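Local coordinates for phosphonate monoester hydrolase (Ruegeria pomeroyi, PDB 4UPK), which belongs to the sulfatase family of the alkaline phosphatase clan and is a hydrolase whose chain forms part of a four-chain assembly, at residues L469-F472 / P477-L480; R428-S433 / S506-R511; P170-L175 / Y180-Y185; A205-E210 / Y239-P244. All coordinates share one frame; numbering follows the deposited sequence.

The four contacts form two pairs at opposite sides of the chain's centre. Interactions 3 and 4 come first along the sequence, in the sulfatase-family part of the chain; their centres lie about 13 Å apart, and Tyr180 and Trp171 of interaction 3 lean on the segment 205-210 of interaction 4. Interaction 1 falls between the two segments of interaction 2, their centres about 12 Å apart: interaction 1 pairs two strands of a four-stranded antiparallel sheet, and interaction 2 sets helix 499-515 against its strand 431-436. The pairs are about 37 to 47 Å apart between centres. Interactions 1 and 2 both touch the second subunit and interaction 3 touches the third, whereas interaction 4 meets no other chain.

Interaction 1. Residues L469-F472 / P477-L480; sequences LVEF and PPML
Val470 and Met479 form an antiparallel hydrogen-bonded pair, their CA atoms 4.8 Å apart: Met479 N gives its hydrogen to Val470 O at 2.9 Å, and Val470 N answers to Met479 O at 3.0 Å. Leu469 and Leu480 follow as a non-hydrogen-bonded pair in the hairpin of strands 467-472 and 479-482, which a short loop joins. Pro478, which has no N-H to place, sits opposite Glu471 where the strand is only beginning. Side by side on one face of the sheet, Val470 CB and Met479 CB touch at 3.7 Å. From there the thioether, extended beyond CG, carries its flexible end to the ring edge of Phe472, where Met479 CE lies in the ring plane 3.6 Å from Phe472 CZ. Glu471 runs alongside Pro478. Its bend at chi2 (-86°) folds the carboxylate back, and Glu471 OE1 rests 3.6 Å from Pro478 CB. OE2 is hydrogen-bonded by Ser506 and forms a salt bridge with Arg507 of the second subunit. A buried carboxylate held by a hydroxyl and a guanidinium probably stays ionised, which gives this hairpin a polar link to the neighbouring chain.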
loop_
_atom_site.group_PDB
_atom_site.type_symbol
_atom_site.label_atom_id
_atom_site.label_comp_id
_atom_site.label_asym_id
_atom_site.label_seq_id
_atom_site.Cartn_x
_atom_site.Cartn_y
_atom_site.Cartn_z
ATOM N N LEU A 469 38.007 12.417 -15.269
ATOM C CA LEU A 469 37.652 13.589 -14.494
ATOM C C LEU A 469 36.971 13.140 -13.185
ATOM O O LEU A 469 36.114 12.253 -13.206
ATOM C CB LEU A 469 36.706 14.505 -15.317
ATOM C CG LEU A 469 36.000 15.641 -14.547
ATOM C CD1 LEU A 469 36.919 16.835 -14.315
ATOM C CD2 LEU A 469 34.787 16.057 -15.248
ATOM N N VAL A 470 37.367 13.764 -12.056
ATOM C CA VAL A 470 36.775 13.548 -10.742
ATOM C C VAL A 470 36.228 14.907 -10.276
ATOM O O VAL A 470 36.961 15.892 -10.261
ATOM C CB VAL A 470 37.743 12.916 -9.706
ATOM C CG1 VAL A 470 37.085 12.791 -8.330
ATOM C CG2 VAL A 470 38.275 11.551 -10.180
ATOM N N GLU A 471 34.928 14.965 -9.918
ATOM C CA GLU A 471 34.300 16.188 -9.407
ATOM C C GLU A 471 33.623 15.911 -8.082
ATOM O O GLU A 471 32.936 14.895 -7.940
ATOM C CB GLU A 471 33.290 16.757 -10.413
ATOM C CG GLU A 471 33.931 17.303 -11.683
ATOM C CD GLU A 471 34.419 18.737 -11.644
ATOM O OE1 GLU A 471 34.491 19.327 -10.539
ATOM O OE2 GLU A 471 34.717 19.275 -12.735
ATOM N N PHE A 472 33.805 16.819 -7.119
ATOM C CA PHE A 472 33.228 16.744 -5.764
ATOM C C PHE A 472 32.045 17.712 -5.583
ATOM O O PHE A 472 32.095 18.830 -6.079
ATOM C CB PHE A 472 34.312 17.116 -4.720
ATOM C CG PHE A 472 35.466 16.151 -4.674
ATOM C CD1 PHE A 472 36.574 16.324 -5.501
ATOM C CD2 PHE A 472 35.433 15.045 -3.836
ATOM C CE1 PHE A 472 37.620 15.413 -5.485
ATOM C CE2 PHE A 472 36.495 14.141 -3.808
ATOM C CZ PHE A 472 37.582 14.337 -4.623
ATOM N N PRO A 477 38.786 20.660 -5.067
ATOM C CA PRO A 477 39.000 20.812 -6.514
ATOM C C PRO A 477 38.882 19.522 -7.340
ATOM O O PRO A 477 39.057 18.419 -6.816
ATOM C CB PRO A 477 40.410 21.430 -6.606
ATOM C CG PRO A 477 41.086 21.045 -5.352
ATOM C CD PRO A 477 40.010 21.015 -4.305
ATOM N N PRO A 478 38.603 19.641 -8.666
ATOM C CA PRO A 478 38.539 18.432 -9.494
ATOM C C PRO A 478 39.890 17.728 -9.663
ATOM O O PRO A 478 40.946 18.288 -9.334
ATOM C CB PRO A 478 38.049 18.959 -10.850
ATOM C CG PRO A 478 38.404 20.388 -10.873
ATOM C CD PRO A 478 38.328 20.862 -9.457
ATOM N N MET A 479 39.846 16.494 -10.172
ATOM C CA MET A 479 41.027 15.742 -10.540
ATOM C C MET A 479 40.941 15.527 -12.037
ATOM O O MET A 479 39.853 15.376 -12.582
ATOM C CB MET A 479 41.134 14.370 -9.824
ATOM C CG MET A 479 40.955 14.430 -8.335
ATOM S SD MET A 479 41.457 12.897 -7.569
ATOM C CE MET A 479 40.626 12.992 -6.012
ATOM N N LEU A 480 42.069 15.533 -12.700
ATOM C CA LEU A 480 42.123 15.268 -14.128
ATOM C C LEU A 480 43.336 14.399 -14.443
ATOM O O LEU A 480 44.448 14.790 -14.145
ATOM C CB LEU A 480 42.095 16.545 -14.954
ATOM C CG LEU A 480 41.952 16.341 -16.472
ATOM C CD1 LEU A 480 40.578 15.824 -16.829
ATOM C CD2 LEU A 480 42.286 17.627 -17.216
#

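Interaction 2. Residues R428-S433 / S506-R511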
loop_
_atom_site.group_PDB
_atom_site.type_symbol
_atom_site.label_atom_id
_atom_site.label_comp_id
_atom_site.label_asym_id
_atom_site.label_seq_id
_atom_site.Cartn_x
_atom_site.Cartn_y
_atom_site.Cartn_z
ATOM N N ARG A 428 27.475 4.228 -25.483
ATOM C CA ARG A 428 28.302 4.996 -24.558
ATOM C C ARG A 428 29.662 5.320 -25.151
ATOM O O ARG A 428 30.241 4.449 -25.796
ATOM C CB ARG A 428 28.579 4.080 -23.373
ATOM C CG ARG A 428 28.381 4.738 -22.071
ATOM C CD ARG A 428 28.563 3.705 -21.015
ATOM N NE ARG A 428 27.269 3.386 -20.441
ATOM C CZ ARG A 428 26.682 2.202 -20.511
ATOM N NH1 ARG A 428 27.288 1.184 -21.117
ATOM N NH2 ARG A 428 25.504 2.010 -19.939
ATOM N N GLN A 429 30.190 6.535 -24.908
ATOM C CA GLN A 429 31.550 6.890 -25.329
ATOM C C GLN A 429 32.466 7.191 -24.116
ATOM O O GLN A 429 33.659 7.476 -24.254
ATOM C CB GLN A 429 31.547 7.983 -26.392
ATOM C CG GLN A 429 31.147 7.409 -27.753
ATOM C CD GLN A 429 31.269 8.410 -28.854
ATOM O OE1 GLN A 429 30.298 9.086 -29.216
ATOM N NE2 GLN A 429 32.464 8.516 -29.419
ATOM N N TYR A 430 31.876 7.086 -22.922
ATOM C CA TYR A 430 32.501 7.311 -21.628
ATOM C C TYR A 430 31.741 6.481 -20.594
ATOM O O TYR A 430 30.593 6.122 -20.828
ATOM C CB TYR A 430 32.446 8.818 -21.243
ATOM C CG TYR A 430 31.049 9.359 -21.065
ATOM C CD1 TYR A 430 30.376 9.222 -19.852
ATOM C CD2 TYR A 430 30.380 9.972 -22.116
ATOM C CE1 TYR A 430 29.069 9.681 -19.695
ATOM C CE2 TYR A 430 29.078 10.441 -21.970
ATOM C CZ TYR A 430 28.424 10.298 -20.755
ATOM O OH TYR A 430 27.125 10.745 -20.634
ATOM N N SER A 431 32.358 6.215 -19.442
ATOM C CA SER A 431 31.688 5.524 -18.340
ATOM C C SER A 431 31.577 6.492 -17.154
ATOM O O SER A 431 32.300 7.491 -17.063
ATOM C CB SER A 431 32.391 4.213 -17.976
ATOM O OG SER A 431 33.676 4.449 -17.425
ATOM N N PHE A 432 30.623 6.230 -16.285
ATOM C CA PHE A 432 30.334 7.104 -15.166
ATOM C C PHE A 432 30.215 6.326 -13.829
ATOM O O PHE A 432 29.467 5.341 -13.738
ATOM C CB PHE A 432 29.030 7.877 -15.495
ATOM C CG PHE A 432 28.563 8.844 -14.444
ATOM C CD1 PHE A 432 29.040 10.151 -14.418
ATOM C CD2 PHE A 432 27.609 8.466 -13.509
ATOM C CE1 PHE A 432 28.579 11.055 -13.473
ATOM C CE2 PHE A 432 27.145 9.368 -12.570
ATOM C CZ PHE A 432 27.646 10.651 -12.544
ATOM N N SER A 433 30.910 6.807 -12.797
ATOM C CA SER A 433 30.865 6.222 -11.452
ATOM C C SER A 433 30.619 7.289 -10.395
ATOM O O SER A 433 30.933 8.445 -10.607
ATOM C CB SER A 433 32.148 5.447 -11.132
ATOM O OG SER A 433 32.362 4.431 -12.092
ATOM N N SER A 506 33.803 18.427 -17.743
ATOM C CA SER A 506 32.876 18.803 -16.674
ATOM C C SER A 506 31.469 19.127 -17.242
ATOM O O SER A 506 30.464 18.783 -16.609
ATOM C CB SER A 506 33.449 19.961 -15.862
ATOM O OG SER A 506 32.964 19.923 -14.532
ATOM N N ARG A 507 31.398 19.715 -18.459
ATOM C CA ARG A 507 30.102 19.975 -19.115
ATOM C C ARG A 507 29.489 18.646 -19.548
ATOM O O ARG A 507 28.279 18.436 -19.379
ATOM C CB ARG A 507 30.224 20.964 -20.289
ATOM C CG ARG A 507 28.892 21.285 -21.012
ATOM C CD ARG A 507 28.741 22.737 -21.457
ATOM N NE ARG A 507 30.025 23.400 -21.644
ATOM C CZ ARG A 507 30.425 24.457 -20.961
ATOM N NH1 ARG A 507 29.614 25.036 -20.088
ATOM N NH2 ARG A 507 31.638 24.952 -21.150
ATOM N N GLN A 508 30.342 17.735 -20.039
ATOM C CA GLN A 508 29.960 16.371 -20.403
ATOM C C GLN A 508 29.423 15.625 -19.160
ATOM O O GLN A 508 28.425 14.917 -19.261
ATOM C CB GLN A 508 31.165 15.643 -21.022
ATOM C CG GLN A 508 30.833 14.306 -21.653
ATOM C CD GLN A 508 31.813 13.923 -22.723
ATOM O OE1 GLN A 508 33.008 14.256 -22.666
ATOM N NE2 GLN A 508 31.317 13.199 -23.717
ATOM N N MET A 509 30.055 15.829 -17.990
ATOM C CA MET A 509 29.614 15.262 -16.705
ATOM C C MET A 509 28.295 15.876 -16.243
ATOM O O MET A 509 27.430 15.148 -15.745
ATOM C CB MET A 509 30.694 15.411 -15.618
ATOM C CG MET A 509 30.293 14.774 -14.298
ATOM S SD MET A 509 31.460 14.989 -12.940
ATOM C CE MET A 509 32.575 13.597 -13.271
ATOM N N LEU A 510 28.156 17.225 -16.388
ATOM C CA LEU A 510 26.944 17.968 -16.054
ATOM C C LEU A 510 25.781 17.429 -16.895
ATOM O O LEU A 510 24.738 17.075 -16.344
ATOM C CB LEU A 510 27.134 19.499 -16.277
ATOM C CG LEU A 510 25.890 20.389 -16.056
ATOM C CD1 LEU A 510 25.520 20.484 -14.569
ATOM C CD2 LEU A 510 26.109 21.771 -16.569
ATOM N N ARG A 511 25.992 17.312 -18.212
ATOM C CA ARG A 511 24.987 16.788 -19.149
ATOM C C ARG A 511 24.561 15.354 -18.815
ATOM O O ARG A 511 23.377 15.057 -18.936
ATOM C CB ARG A 511 25.471 16.862 -20.597
ATOM C CG ARG A 511 25.500 18.268 -21.152
ATOM C CD ARG A 511 25.524 18.238 -22.673
ATOM N NE ARG A 511 25.319 19.560 -23.264
ATOM C CZ ARG A 511 26.226 20.198 -23.995
ATOM N NH1 ARG A 511 27.385 19.619 -24.279
ATOM N NH2 ARG A 511 25.956 21.391 -24.505
HETATM O O HOH W 1 26.987 13.593 -21.088
#
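Tyr430 and Gln508 reach each other through quite different first torsions. In Tyr430 CG stands between the backbone N and the carbonyl carbon (chi1 63°), which sets the ring beside the helix, whereas Gln508 has CG opposite its own N (chi1 -170°) and an extended chain that brings the amide up to the phenol. The two side chains run antiparallel alongside each other, amide and ring planes 59° apart, with Gln508 NE2 3.7 Å from Tyr430 CD2. No direct hydrogen bond joins them. Instead a water sits 2.9 Å from Tyr430 OH and donates to Gln508 O at 2.7 Å, so a helix carbonyl and a phenol share one solvent molecule; the same hydroxyl is also hydrogen-bonded to His512 ND1, one helical turn further on. Tyrosine suits this partly exposed border, offering an apolar ring and a polar end. Deeper in, Phe432 and Met509 cross at about a right angle, and the ring meets Met509 CG at its edge, 4.2 Å from Phe432 CE1. This is loose apolar contact between two buried residues. Strand 431-436 is an outermost strand of the four-stranded antiparallel sheet within this chain, while helix 499-515 packs against the sheet: Met509 also touches Ala460 and Leu462 of strand 458-463 and Leu469 of strand 467-472, and Arg511 turns to the second subunit, where Phe472 O accepts a hydrogen bond from it.

Interaction 3. Residues P170-L175 / Y180-Y185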
loop_
_atom_site.group_PDB
_atom_site.type_symbol
_atom_site.label_atom_id
_atom_site.label_comp_id
_atom_site.label_asym_id
_atom_site.label_seq_id
_atom_site.Cartn_x
_atom_site.Cartn_y
_atom_site.Cartn_z
ATOM N N PRO A 170 24.270 -20.892 8.193
ATOM C CA PRO A 170 24.454 -22.254 7.651
ATOM C C PRO A 170 25.930 -22.694 7.651
ATOM O O PRO A 170 26.216 -23.803 8.080
ATOM C CB PRO A 170 23.904 -22.133 6.214
ATOM C CG PRO A 170 22.906 -21.019 6.288
ATOM C CD PRO A 170 23.557 -20.038 7.212
ATOM N N TRP A 171 26.866 -21.823 7.193
ATOM C CA TRP A 171 28.302 -22.126 7.172
ATOM C C TRP A 171 28.883 -22.254 8.580
ATOM O O TRP A 171 29.652 -23.181 8.822
ATOM C CB TRP A 171 29.110 -21.137 6.309
ATOM C CG TRP A 171 30.577 -21.476 6.218
ATOM C CD1 TRP A 171 31.119 -22.683 5.867
ATOM C CD2 TRP A 171 31.684 -20.628 6.570
ATOM N NE1 TRP A 171 32.486 -22.622 5.924
ATOM C CE2 TRP A 171 32.863 -21.378 6.369
ATOM C CE3 TRP A 171 31.795 -19.295 7.022
ATOM C CZ2 TRP A 171 34.137 -20.844 6.587
ATOM C CZ3 TRP A 171 33.064 -18.764 7.236
ATOM C CH2 TRP A 171 34.217 -19.531 7.002
ATOM N N GLN A 172 28.475 -21.378 9.520
ATOM C CA GLN A 172 28.918 -21.438 10.926
ATOM C C GLN A 172 28.475 -22.721 11.573
ATOM O O GLN A 172 29.226 -23.278 12.379
ATOM C CB GLN A 172 28.412 -20.243 11.755
ATOM C CG GLN A 172 29.150 -18.909 11.501
ATOM C CD GLN A 172 28.951 -17.981 12.679
ATOM O OE1 GLN A 172 29.366 -18.272 13.810
ATOM N NE2 GLN A 172 28.379 -16.816 12.436
ATOM N N SER A 173 27.254 -23.198 11.236
ATOM C CA SER A 173 26.704 -24.450 11.782
ATOM C C SER A 173 27.410 -25.673 11.170
ATOM O O SER A 173 27.709 -26.608 11.892
ATOM C CB SER A 173 25.196 -24.510 11.587
ATOM O OG SER A 173 24.584 -23.408 12.231
ATOM N N HIS A 174 27.762 -25.618 9.878
ATOM C CA HIS A 174 28.545 -26.643 9.175
ATOM C C HIS A 174 29.888 -26.833 9.926
ATOM O O HIS A 174 30.264 -27.959 10.241
ATOM C CB HIS A 174 28.784 -26.223 7.702
ATOM C CG HIS A 174 29.593 -27.219 6.913
ATOM N ND1 HIS A 174 30.881 -26.934 6.490
ATOM C CD2 HIS A 174 29.289 -28.486 6.551
ATOM C CE1 HIS A 174 31.288 -28.012 5.843
ATOM N NE2 HIS A 174 30.376 -28.975 5.879
ATOM N N LEU A 175 30.539 -25.716 10.296
ATOM C CA LEU A 175 31.800 -25.692 11.045
ATOM C C LEU A 175 31.687 -26.290 12.452
ATOM O O LEU A 175 32.556 -27.070 12.834
ATOM C CB LEU A 175 32.424 -24.274 11.083
ATOM C CG LEU A 175 32.885 -23.674 9.745
ATOM C CD1 LEU A 175 33.194 -22.208 9.902
ATOM C CD2 LEU A 175 34.111 -24.385 9.198
ATOM N N TYR A 180 34.764 -28.120 14.483
ATOM C CA TYR A 180 35.739 -27.047 14.606
ATOM C C TYR A 180 35.509 -26.287 15.917
ATOM O O TYR A 180 34.368 -26.052 16.309
ATOM C CB TYR A 180 35.724 -26.109 13.395
ATOM C CG TYR A 180 36.239 -26.742 12.120
ATOM C CD1 TYR A 180 37.604 -26.865 11.881
ATOM C CD2 TYR A 180 35.363 -27.168 11.127
ATOM C CE1 TYR A 180 38.083 -27.429 10.701
ATOM C CE2 TYR A 180 35.831 -27.712 9.930
ATOM C CZ TYR A 180 37.192 -27.846 9.726
ATOM O OH TYR A 180 37.647 -28.377 8.547
ATOM N N ALA A 181 36.589 -25.948 16.609
ATOM C CA ALA A 181 36.494 -25.279 17.891
ATOM C C ALA A 181 36.621 -23.783 17.711
ATOM O O ALA A 181 37.653 -23.312 17.229
ATOM C CB ALA A 181 37.572 -25.807 18.840
ATOM N N PHE A 182 35.556 -23.037 18.047
ATOM C CA PHE A 182 35.521 -21.570 17.983
ATOM C C PHE A 182 34.435 -21.028 18.897
ATOM O O PHE A 182 33.282 -21.450 18.812
ATOM C CB PHE A 182 35.423 -21.013 16.538
ATOM C CG PHE A 182 34.162 -21.324 15.764
ATOM C CD1 PHE A 182 34.005 -22.552 15.114
ATOM C CD2 PHE A 182 33.139 -20.383 15.658
ATOM C CE1 PHE A 182 32.834 -22.843 14.406
ATOM C CE2 PHE A 182 31.986 -20.657 14.915
ATOM C CZ PHE A 182 31.837 -21.889 14.300
ATOM N N ASP A 183 34.818 -20.145 19.815
ATOM C CA ASP A 183 33.881 -19.552 20.772
ATOM C C ASP A 183 33.273 -18.244 20.264
ATOM O O ASP A 183 32.301 -17.759 20.836
ATOM C CB ASP A 183 34.549 -19.386 22.145
ATOM C CG ASP A 183 34.753 -20.710 22.855
ATOM O OD1 ASP A 183 35.790 -21.368 22.602
ATOM O OD2 ASP A 183 33.858 -21.112 23.628
ATOM N N ASP A 184 33.831 -17.706 19.170
ATOM C CA ASP A 184 33.423 -16.467 18.498
ATOM C C ASP A 184 33.567 -16.654 16.989
ATOM O O ASP A 184 34.524 -17.299 16.548
ATOM C CB ASP A 184 34.347 -15.312 18.941
ATOM C CG ASP A 184 33.720 -14.256 19.829
ATOM O OD1 ASP A 184 33.150 -14.622 20.897
ATOM O OD2 ASP A 184 33.871 -13.065 19.512
ATOM N N TYR A 185 32.646 -16.070 16.203
ATOM C CA TYR A 185 32.681 -16.101 14.734
ATOM C C TYR A 185 33.984 -15.481 14.182
ATOM O O TYR A 185 34.528 -16.012 13.210
ATOM C CB TYR A 185 31.446 -15.404 14.138
ATOM C CG TYR A 185 31.397 -15.289 12.620
ATOM C CD1 TYR A 185 31.830 -16.335 11.801
ATOM C CD2 TYR A 185 30.803 -14.192 12.008
ATOM C CE1 TYR A 185 31.758 -16.245 10.412
ATOM C CE2 TYR A 185 30.689 -14.108 10.622
ATOM C CZ TYR A 185 31.155 -15.140 9.826
ATOM O OH TYR A 185 31.043 -15.032 8.456
#
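Leu175, Gln172 and Tyr185 lose the most surface here. The amide of Gln172 is stacked on the phenol ring of Tyr185, the two planes only 9° apart, with Gln172 NE2 3.4 Å over one face, away from the ring centre. Glutamine suits the place because its flat end can cover a ring and still use its polar atoms: NE2 is hydrogen-bonded to Met167 O, which fixes how the amide is turned. The phenol is held at its far end, where Tyr185 OH bonds to Tyr189 OH and Leu165 O. Helix 169-177 thus has the irregular chain that leads on toward helix 213-224 folded back along its side, in the sulfatase-family part of the chain. Past the helix end, Tyr180 N bonds to Leu175 O at 2.9 Å. Leu175 O also lies in the ring plane of Tyr180, 3.3 Å from its CD2. The leucine supplies the apolar side: the CD2 branch of Leu175 touches Tyr180 CD2 at 3.6 Å, and Leu175 CB comes equally near Phe182 CE1. With chi1 at 65°, the Phe182 ring swings inward between Leu175 and Gln172, its CZ edge 3.5 Å from Gln172 O. Tyr180 OH reaches Asp211 and Arg208 N.

Interaction 4. Residues A205-E210 / Y239-P244; sequences AMYRAE and YIRPHP
Beside the meeting of Tyr207 with Arg241, the shortest firm polar bond in the two segments runs from His243 ND1 to Pro244 O, 2.8 Å long with an angle of 164° at the hydrogen. The oxygen lies almost in the imidazole plane and takes the hydrogen on a lone pair, which holds the ring's rotation; Ile240 CD1 lies 3.6 Å above the plane of the His243 ring, near its rim. Across the segments Tyr207 and Arg241 reach out to each other from the two loops. Tyr207 OH stands 3.4 Å from Arg241 NH2, with ring and guanidinium planes 46° apart. Arginine fits this buried spot because its charge is met: NE forms a salt bridge with Asp213 OD2, and NH1 is hydrogen-bonded to Pro245 O. The bend at chi2 (-52°) brings the chain of Arg241 to these partners. In the fold, strand 234-239 of the central mixed sheet gives way here to a loop with a cis peptide before Pro242, and the loop before helix 213-224 packs beside it. Tyrosine serves well on the 205-210 loop: the ring of Tyr207 meets Trp171 edge-to-face, while Ala205 CB lies 3.6 Å above one of its faces. At the exposed end of segment 205-210, Glu210 CD sits 3.5 Å above the centre of the Arg208 guanidinium, so the salt bridge between Arg208 NH2 and Glu210 OE2, 3.0 Å, is one of charges alone.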
loop_
_atom_site.group_PDB
_atom_site.type_symbol
_atom_site.label_atom_id
_atom_site.label_comp_id
_atom_site.label_asym_id
_atom_site.label_seq_id
_atom_site.Cartn_x
_atom_site.Cartn_y
_atom_site.Cartn_z
ATOM N N ALA A 205 44.001 -21.334 6.868
ATOM C CA ALA A 205 42.767 -21.105 7.621
ATOM C C ALA A 205 42.495 -22.279 8.581
ATOM O O ALA A 205 42.982 -23.384 8.344
ATOM C CB ALA A 205 41.597 -20.914 6.666
ATOM N N MET A 206 41.755 -22.014 9.676
ATOM C CA MET A 206 41.327 -22.967 10.722
ATOM C C MET A 206 40.607 -24.173 10.081
ATOM O O MET A 206 40.771 -25.311 10.516
ATOM C CB MET A 206 40.388 -22.238 11.730
ATOM C CG MET A 206 39.557 -23.162 12.662
ATOM S SD MET A 206 37.920 -22.485 13.156
ATOM C CE MET A 206 36.983 -22.811 11.673
ATOM N N TYR A 207 39.808 -23.898 9.041
ATOM C CA TYR A 207 39.019 -24.880 8.295
ATOM C C TYR A 207 39.779 -25.431 7.083
ATOM O O TYR A 207 40.562 -24.711 6.450
ATOM C CB TYR A 207 37.653 -24.271 7.871
ATOM C CG TYR A 207 37.763 -22.870 7.307
ATOM C CD1 TYR A 207 38.045 -22.658 5.957
ATOM C CD2 TYR A 207 37.600 -21.752 8.125
ATOM C CE1 TYR A 207 38.162 -21.366 5.436
ATOM C CE2 TYR A 207 37.755 -20.460 7.622
ATOM C CZ TYR A 207 38.025 -20.270 6.276
ATOM O OH TYR A 207 38.151 -18.994 5.784
ATOM N N ARG A 208 39.535 -26.703 6.764
ATOM C CA ARG A 208 40.118 -27.363 5.584
ATOM C C ARG A 208 39.413 -26.789 4.349
ATOM O O ARG A 208 38.328 -26.212 4.492
ATOM C CB ARG A 208 39.943 -28.896 5.644
ATOM C CG ARG A 208 40.678 -29.531 6.818
ATOM C CD ARG A 208 40.335 -31.001 7.013
ATOM N NE ARG A 208 40.946 -31.832 5.979
ATOM C CZ ARG A 208 40.378 -32.902 5.431
ATOM N NH1 ARG A 208 39.173 -33.301 5.824
ATOM N NH2 ARG A 208 41.007 -33.577 4.476
ATOM N N ALA A 209 40.034 -26.913 3.160
ATOM C CA ALA A 209 39.493 -26.417 1.890
ATOM C C ALA A 209 38.071 -26.915 1.604
ATOM O O ALA A 209 37.235 -26.124 1.188
ATOM C CB ALA A 209 40.419 -26.776 0.736
ATOM N N GLU A 210 37.782 -28.206 1.874
ATOM C CA GLU A 210 36.457 -28.779 1.653
ATOM C C GLU A 210 35.400 -28.227 2.621
ATOM O O GLU A 210 34.206 -28.444 2.392
ATOM C CB GLU A 210 36.499 -30.327 1.686
ATOM C CG GLU A 210 37.136 -30.904 2.935
ATOM C CD GLU A 210 38.578 -31.343 2.744
ATOM O OE1 GLU A 210 39.468 -30.472 2.602
ATOM O OE2 GLU A 210 38.816 -32.573 2.743
ATOM N N TYR A 239 29.768 -15.143 -4.314
ATOM C CA TYR A 239 30.981 -15.491 -3.590
ATOM C C TYR A 239 31.601 -14.236 -3.019
ATOM O O TYR A 239 31.893 -13.304 -3.764
ATOM C CB TYR A 239 32.003 -16.162 -4.525
ATOM C CG TYR A 239 31.563 -17.495 -5.080
ATOM C CD1 TYR A 239 31.644 -18.650 -4.309
ATOM C CD2 TYR A 239 31.117 -17.614 -6.399
ATOM C CE1 TYR A 239 31.278 -19.892 -4.824
ATOM C CE2 TYR A 239 30.758 -18.854 -6.931
ATOM C CZ TYR A 239 30.846 -19.994 -6.136
ATOM O OH TYR A 239 30.531 -21.236 -6.623
ATOM N N ILE A 240 31.805 -14.221 -1.705
ATOM C CA ILE A 240 32.437 -13.131 -0.988
ATOM C C ILE A 240 33.917 -13.054 -1.311
ATOM O O ILE A 240 34.428 -11.970 -1.548
ATOM C CB ILE A 240 32.137 -13.190 0.552
ATOM C CG1 ILE A 240 32.598 -11.894 1.284
ATOM C CG2 ILE A 240 32.672 -14.459 1.227
ATOM C CD1 ILE A 240 31.837 -10.596 0.795
ATOM N N ARG A 241 34.597 -14.226 -1.338
ATOM C CA ARG A 241 36.008 -14.382 -1.640
ATOM C C ARG A 241 36.323 -14.044 -3.094
ATOM O O ARG A 241 35.518 -14.389 -3.965
ATOM C CB ARG A 241 36.487 -15.813 -1.316
ATOM C CG ARG A 241 36.310 -16.235 0.139
ATOM C CD ARG A 241 36.885 -15.258 1.131
ATOM N NE ARG A 241 36.838 -15.794 2.486
ATOM C CZ ARG A 241 37.539 -15.318 3.512
ATOM N NH1 ARG A 241 38.387 -14.310 3.339
ATOM N NH2 ARG A 241 37.418 -15.864 4.711
ATOM N N PRO A 242 37.480 -13.386 -3.402
ATOM C CA PRO A 242 38.519 -12.852 -2.481
ATOM C C PRO A 242 38.057 -11.571 -1.789
ATOM O O PRO A 242 37.553 -10.663 -2.447
ATOM C CB PRO A 242 39.713 -12.631 -3.421
ATOM C CG PRO A 242 39.064 -12.246 -4.747
ATOM C CD PRO A 242 37.796 -13.064 -4.821
ATOM N N HIS A 243 38.137 -11.520 -0.459
ATOM C CA HIS A 243 37.636 -10.370 0.321
ATOM C C HIS A 243 38.181 -10.477 1.746
ATOM O O HIS A 243 38.269 -11.603 2.248
ATOM C CB HIS A 243 36.088 -10.421 0.379
ATOM C CG HIS A 243 35.381 -9.206 0.902
ATOM N ND1 HIS A 243 35.324 -8.925 2.265
ATOM C CD2 HIS A 243 34.592 -8.323 0.248
ATOM C CE1 HIS A 243 34.587 -7.827 2.374
ATOM N NE2 HIS A 243 34.116 -7.434 1.192
ATOM N N PRO A 244 38.530 -9.337 2.422
ATOM C CA PRO A 244 39.009 -9.422 3.813
ATOM C C PRO A 244 37.945 -10.022 4.757
ATOM O O PRO A 244 36.759 -9.941 4.437
ATOM C CB PRO A 244 39.331 -7.954 4.161
ATOM C CG PRO A 244 38.552 -7.133 3.204
ATOM C CD PRO A 244 38.498 -7.930 1.953
#